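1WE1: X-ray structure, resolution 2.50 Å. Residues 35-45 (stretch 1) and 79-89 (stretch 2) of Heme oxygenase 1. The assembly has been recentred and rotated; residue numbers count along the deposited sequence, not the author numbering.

Stretch 1 (35-45) EKNSYRKLVGN
Stretch 2, residues 79-89: SLEQDLQFYYG

The apolar centre is Val-43, chi1 t, its CA-to-CB bond pointing toward the partner helix. Its CG1 lies 3.9 Å from Leu-84 CD2, 4.0 Å from Asp-83 CB and 4.2 Å from Leu-80 CD1, so a short branched side chain meets residues spaced i, i+3 and i+4 along one face of the partner helix. Leu-84 (chi1 m, chi2 t) leaves its backbone sideways but brings its end nearer, and CD2 also reaches Gly-44 CA at 3.8 Å. An ideal CB on Gly-44 would lie 4.1 Å from Leu-84 CD2, within contact and without a clash, so this contact alone does not require glycine. Leu-80 sits off the standard wells, at chi1 -129° and chi2 31°.

Around this centre two helices, one that includes Asn-37 to Asn-45 and continues onward, the other arriving from earlier in the chain and ending at Tyr-88, pack with their N-to-C directions 149° apart, nearly antiparallel. Their axes come within 9.7 Å, and 559 Å² is buried, both sides summed. The CA register sets the build: Val-43 to Leu-80 at 7.0 Å, Gly-44 to Leu-84 at 6.9 Å, Arg-40 to Tyr-87 at 6.3 Å.

One turn back, Tyr-39 (chi1 t, chi2 -86°) turns the edge of its ring toward the face of Tyr-87 (chi1 m, chi2 104°) in an offset pair, centroids 5.6 Å apart and planes at 60°; Tyr-39 CE1 to Tyr-87 CZ is 3.7 Å. Both tyrosines are buried, yet their hydroxyls find hydrogen-bonding partners. Tyr-39 OH donates to a water at 2.4 Å from that oxygen, and the water donates to Asp-83 OD1, 2.8 Å from its own O, which bridges the helices beside the apolar patch.

Toward the polar edge, Arg-40 (chi1 t, chi2 t, chi3 p) does two jobs. Its guanidinium lies flat on Tyr-88 (chi1 m, chi2 -75°), centres 4.1 Å apart and planes at 10°, while Arg-40 CD stands 3.7 Å over the centroid of the Tyr-88 ring. At the edge of the guanidinium, NH1 donates to Tyr-87 O at 2.9 Å, so stacking and hydrogen bonding use different directions of one planar group. Lys-36, with chi1 to chi3 all t and chi4 p, extends its end to the same acceptor, NZ to Tyr-87 O being 2.6 Å. Two cationic side chains thus converge on a carbonyl in the last turn of its helix, just before Gly-89, whose positive phi of 93° suits glycine. Opening the other helix, Glu-35 caps it: OE2 accepts from Ser-38 N at 3.0 Å.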

# COMPACT_ATOMS: atom_id res chain seq x y z
N GLU A 35 -4.65 -16.40 -4.26
CA GLU A 35 -5.14 -17.38 -3.32
C GLU A 35 -4.97 -16.93 -1.89
O GLU A 35 -3.91 -16.44 -1.49
CB GLU A 35 -4.46 -18.72 -3.60
CG GLU A 35 -3.93 -19.47 -2.38
CD GLU A 35 -2.51 -19.08 -2.03
OE1 GLU A 35 -1.87 -18.39 -2.85
OE2 GLU A 35 -2.04 -19.48 -0.95
N LYS A 36 -6.05 -17.09 -1.13
CA LYS A 36 -6.14 -16.73 0.27
C LYS A 36 -4.88 -16.84 1.14
O LYS A 36 -4.58 -15.93 1.90
CB LYS A 36 -7.28 -17.54 0.91
CG LYS A 36 -7.34 -17.46 2.42
CD LYS A 36 -8.40 -18.40 3.01
CE LYS A 36 -8.33 -18.45 4.54
NZ LYS A 36 -8.55 -17.12 5.19
N ASN A 37 -4.12 -17.93 1.04
CA ASN A 37 -2.96 -18.05 1.92
C ASN A 37 -1.78 -17.12 1.68
O ASN A 37 -1.20 -16.60 2.63
CB ASN A 37 -2.48 -19.50 1.97
CG ASN A 37 -3.54 -20.41 2.54
OD1 ASN A 37 -4.06 -20.17 3.63
ND2 ASN A 37 -3.87 -21.46 1.80
N SER A 38 -1.40 -16.91 0.43
CA SER A 38 -0.28 -16.01 0.17
C SER A 38 -0.76 -14.55 0.33
O SER A 38 -0.10 -13.76 0.99
CB SER A 38 0.31 -16.28 -1.22
OG SER A 38 -0.68 -16.25 -2.23
N TYR A 39 -1.91 -14.23 -0.25
CA TYR A 39 -2.47 -12.88 -0.18
C TYR A 39 -2.73 -12.46 1.26
O TYR A 39 -2.75 -11.29 1.60
CB TYR A 39 -3.76 -12.81 -0.99
CG TYR A 39 -4.55 -11.51 -0.85
CD1 TYR A 39 -5.46 -11.34 0.19
CD2 TYR A 39 -4.36 -10.46 -1.75
CE1 TYR A 39 -6.16 -10.14 0.34
CE2 TYR A 39 -5.06 -9.26 -1.62
CZ TYR A 39 -5.95 -9.11 -0.58
OH TYR A 39 -6.63 -7.92 -0.44
N ARG A 40 -2.94 -13.45 2.11
CA ARG A 40 -3.21 -13.23 3.52
C ARG A 40 -1.95 -12.68 4.21
O ARG A 40 -2.03 -11.88 5.15
CB ARG A 40 -3.62 -14.58 4.14
CG ARG A 40 -4.18 -14.51 5.53
CD ARG A 40 -4.83 -15.82 5.94
NE ARG A 40 -3.90 -16.92 6.14
CZ ARG A 40 -4.16 -17.95 6.95
NH1 ARG A 40 -5.30 -17.98 7.62
NH2 ARG A 40 -3.28 -18.94 7.10
N LYS A 41 -0.79 -13.12 3.73
CA LYS A 41 0.47 -12.68 4.30
C LYS A 41 0.80 -11.26 3.87
O LYS A 41 1.47 -10.52 4.59
CB LYS A 41 1.58 -13.66 3.90
CG LYS A 41 1.33 -15.08 4.42
CD LYS A 41 2.58 -15.97 4.36
CE LYS A 41 2.32 -17.28 5.13
NZ LYS A 41 3.55 -18.06 5.47
N LEU A 42 0.32 -10.88 2.69
CA LEU A 42 0.54 -9.54 2.17
C LEU A 42 -0.23 -8.58 3.06
O LEU A 42 0.28 -7.54 3.47
CB LEU A 42 0.03 -9.44 0.74
CG LEU A 42 0.34 -8.11 0.05
CD1 LEU A 42 1.85 -7.98 -0.09
CD2 LEU A 42 -0.33 -8.07 -1.32
N VAL A 43 -1.47 -8.96 3.37
CA VAL A 43 -2.33 -8.15 4.23
C VAL A 43 -1.68 -7.96 5.59
O VAL A 43 -1.73 -6.88 6.16
CB VAL A 43 -3.71 -8.81 4.41
CG1 VAL A 43 -4.56 -8.05 5.43
CG2 VAL A 43 -4.42 -8.87 3.05
N GLY A 44 -1.07 -9.02 6.11
CA GLY A 44 -0.40 -8.94 7.39
C GLY A 44 0.73 -7.92 7.30
O GLY A 44 0.88 -7.07 8.19
N ASN A 45 1.52 -7.97 6.24
CA ASN A 45 2.60 -7.00 6.10
C ASN A 45 2.09 -5.55 6.00
O ASN A 45 2.48 -4.69 6.81
CB ASN A 45 3.47 -7.33 4.89
CG ASN A 45 4.48 -8.43 5.19
OD1 ASN A 45 4.88 -8.65 6.34
ND2 ASN A 45 4.91 -9.12 4.14
N SER A 79 -9.21 -0.82 8.83
CA SER A 79 -9.83 -1.61 7.77
C SER A 79 -9.01 -2.87 7.51
O SER A 79 -9.56 -3.93 7.21
CB SER A 79 -9.96 -0.79 6.48
OG SER A 79 -8.73 -0.69 5.78
N LEU A 80 -7.69 -2.74 7.65
CA LEU A 80 -6.77 -3.85 7.44
C LEU A 80 -6.89 -4.85 8.60
O LEU A 80 -6.66 -6.06 8.43
CB LEU A 80 -5.35 -3.30 7.32
CG LEU A 80 -4.44 -3.69 6.15
CD1 LEU A 80 -5.21 -3.97 4.88
CD2 LEU A 80 -3.45 -2.56 5.94
N GLU A 81 -7.25 -4.36 9.78
CA GLU A 81 -7.43 -5.25 10.91
C GLU A 81 -8.69 -6.06 10.64
O GLU A 81 -8.78 -7.24 10.99
CB GLU A 81 -7.59 -4.47 12.21
CG GLU A 81 -6.33 -3.80 12.70
CD GLU A 81 -6.46 -3.21 14.08
OE1 GLU A 81 -5.43 -2.77 14.65
OE2 GLU A 81 -7.60 -3.17 14.61
N GLN A 82 -9.66 -5.42 10.00
CA GLN A 82 -10.90 -6.09 9.66
C GLN A 82 -10.62 -7.22 8.69
O GLN A 82 -11.21 -8.30 8.79
CB GLN A 82 -11.90 -5.08 9.08
CG GLN A 82 -12.67 -4.31 10.16
CD GLN A 82 -13.50 -3.15 9.62
OE1 GLN A 82 -14.10 -3.25 8.54
NE2 GLN A 82 -13.57 -2.06 10.38
N ASP A 83 -9.71 -6.99 7.76
CA ASP A 83 -9.36 -8.02 6.80
C ASP A 83 -8.61 -9.19 7.43
O ASP A 83 -8.80 -10.33 7.04
CB ASP A 83 -8.55 -7.41 5.65
CG ASP A 83 -9.41 -6.59 4.69
OD1 ASP A 83 -8.85 -6.02 3.73
OD2 ASP A 83 -10.64 -6.52 4.89
N LEU A 84 -7.74 -8.91 8.41
CA LEU A 84 -7.00 -9.97 9.08
C LEU A 84 -7.98 -10.87 9.84
O LEU A 84 -7.83 -12.10 9.88
CB LEU A 84 -5.97 -9.37 10.06
CG LEU A 84 -4.77 -8.65 9.41
CD1 LEU A 84 -4.08 -7.69 10.39
CD2 LEU A 84 -3.80 -9.70 8.88
N GLN A 85 -8.98 -10.24 10.43
CA GLN A 85 -10.01 -10.95 11.17
C GLN A 85 -10.67 -11.96 10.23
O GLN A 85 -10.89 -13.11 10.60
CB GLN A 85 -11.06 -9.95 11.67
CG GLN A 85 -12.31 -10.59 12.26
CD GLN A 85 -12.26 -10.71 13.76
OE1 GLN A 85 -11.50 -11.50 14.31
NE2 GLN A 85 -13.07 -9.91 14.44
N PHE A 86 -10.97 -11.51 9.02
CA PHE A 86 -11.61 -12.35 8.01
C PHE A 86 -10.71 -13.49 7.50
O PHE A 86 -11.16 -14.63 7.37
CB PHE A 86 -12.06 -11.48 6.84
CG PHE A 86 -12.60 -12.27 5.68
CD1 PHE A 86 -13.89 -12.78 5.70
CD2 PHE A 86 -11.78 -12.56 4.59
CE1 PHE A 86 -14.37 -13.58 4.66
CE2 PHE A 86 -12.24 -13.35 3.54
CZ PHE A 86 -13.55 -13.87 3.58
N TYR A 87 -9.45 -13.19 7.20
CA TYR A 87 -8.53 -14.20 6.69
C TYR A 87 -7.94 -15.10 7.76
O TYR A 87 -7.61 -16.26 7.49
CB TYR A 87 -7.41 -13.54 5.91
CG TYR A 87 -7.87 -12.93 4.62
CD1 TYR A 87 -8.05 -11.56 4.50
CD2 TYR A 87 -8.21 -13.73 3.55
CE1 TYR A 87 -8.55 -11.00 3.33
CE2 TYR A 87 -8.71 -13.20 2.38
CZ TYR A 87 -8.88 -11.83 2.27
OH TYR A 87 -9.38 -11.30 1.10
N TYR A 88 -7.80 -14.58 8.98
CA TYR A 88 -7.22 -15.34 10.08
C TYR A 88 -8.21 -15.75 11.15
O TYR A 88 -8.00 -16.75 11.85
CB TYR A 88 -6.09 -14.55 10.74
CG TYR A 88 -4.82 -14.54 9.93
CD1 TYR A 88 -3.99 -15.67 9.89
CD2 TYR A 88 -4.45 -13.42 9.20
CE1 TYR A 88 -2.83 -15.68 9.13
CE2 TYR A 88 -3.29 -13.41 8.45
CZ TYR A 88 -2.49 -14.54 8.41
OH TYR A 88 -1.36 -14.51 7.63
N GLY A 89 -9.27 -14.97 11.31
CA GLY A 89 -10.25 -15.29 12.32
C GLY A 89 -9.97 -14.58 13.63
O GLY A 89 -8.98 -13.87 13.77
O HOH W 1 -8.15 -7.23 1.32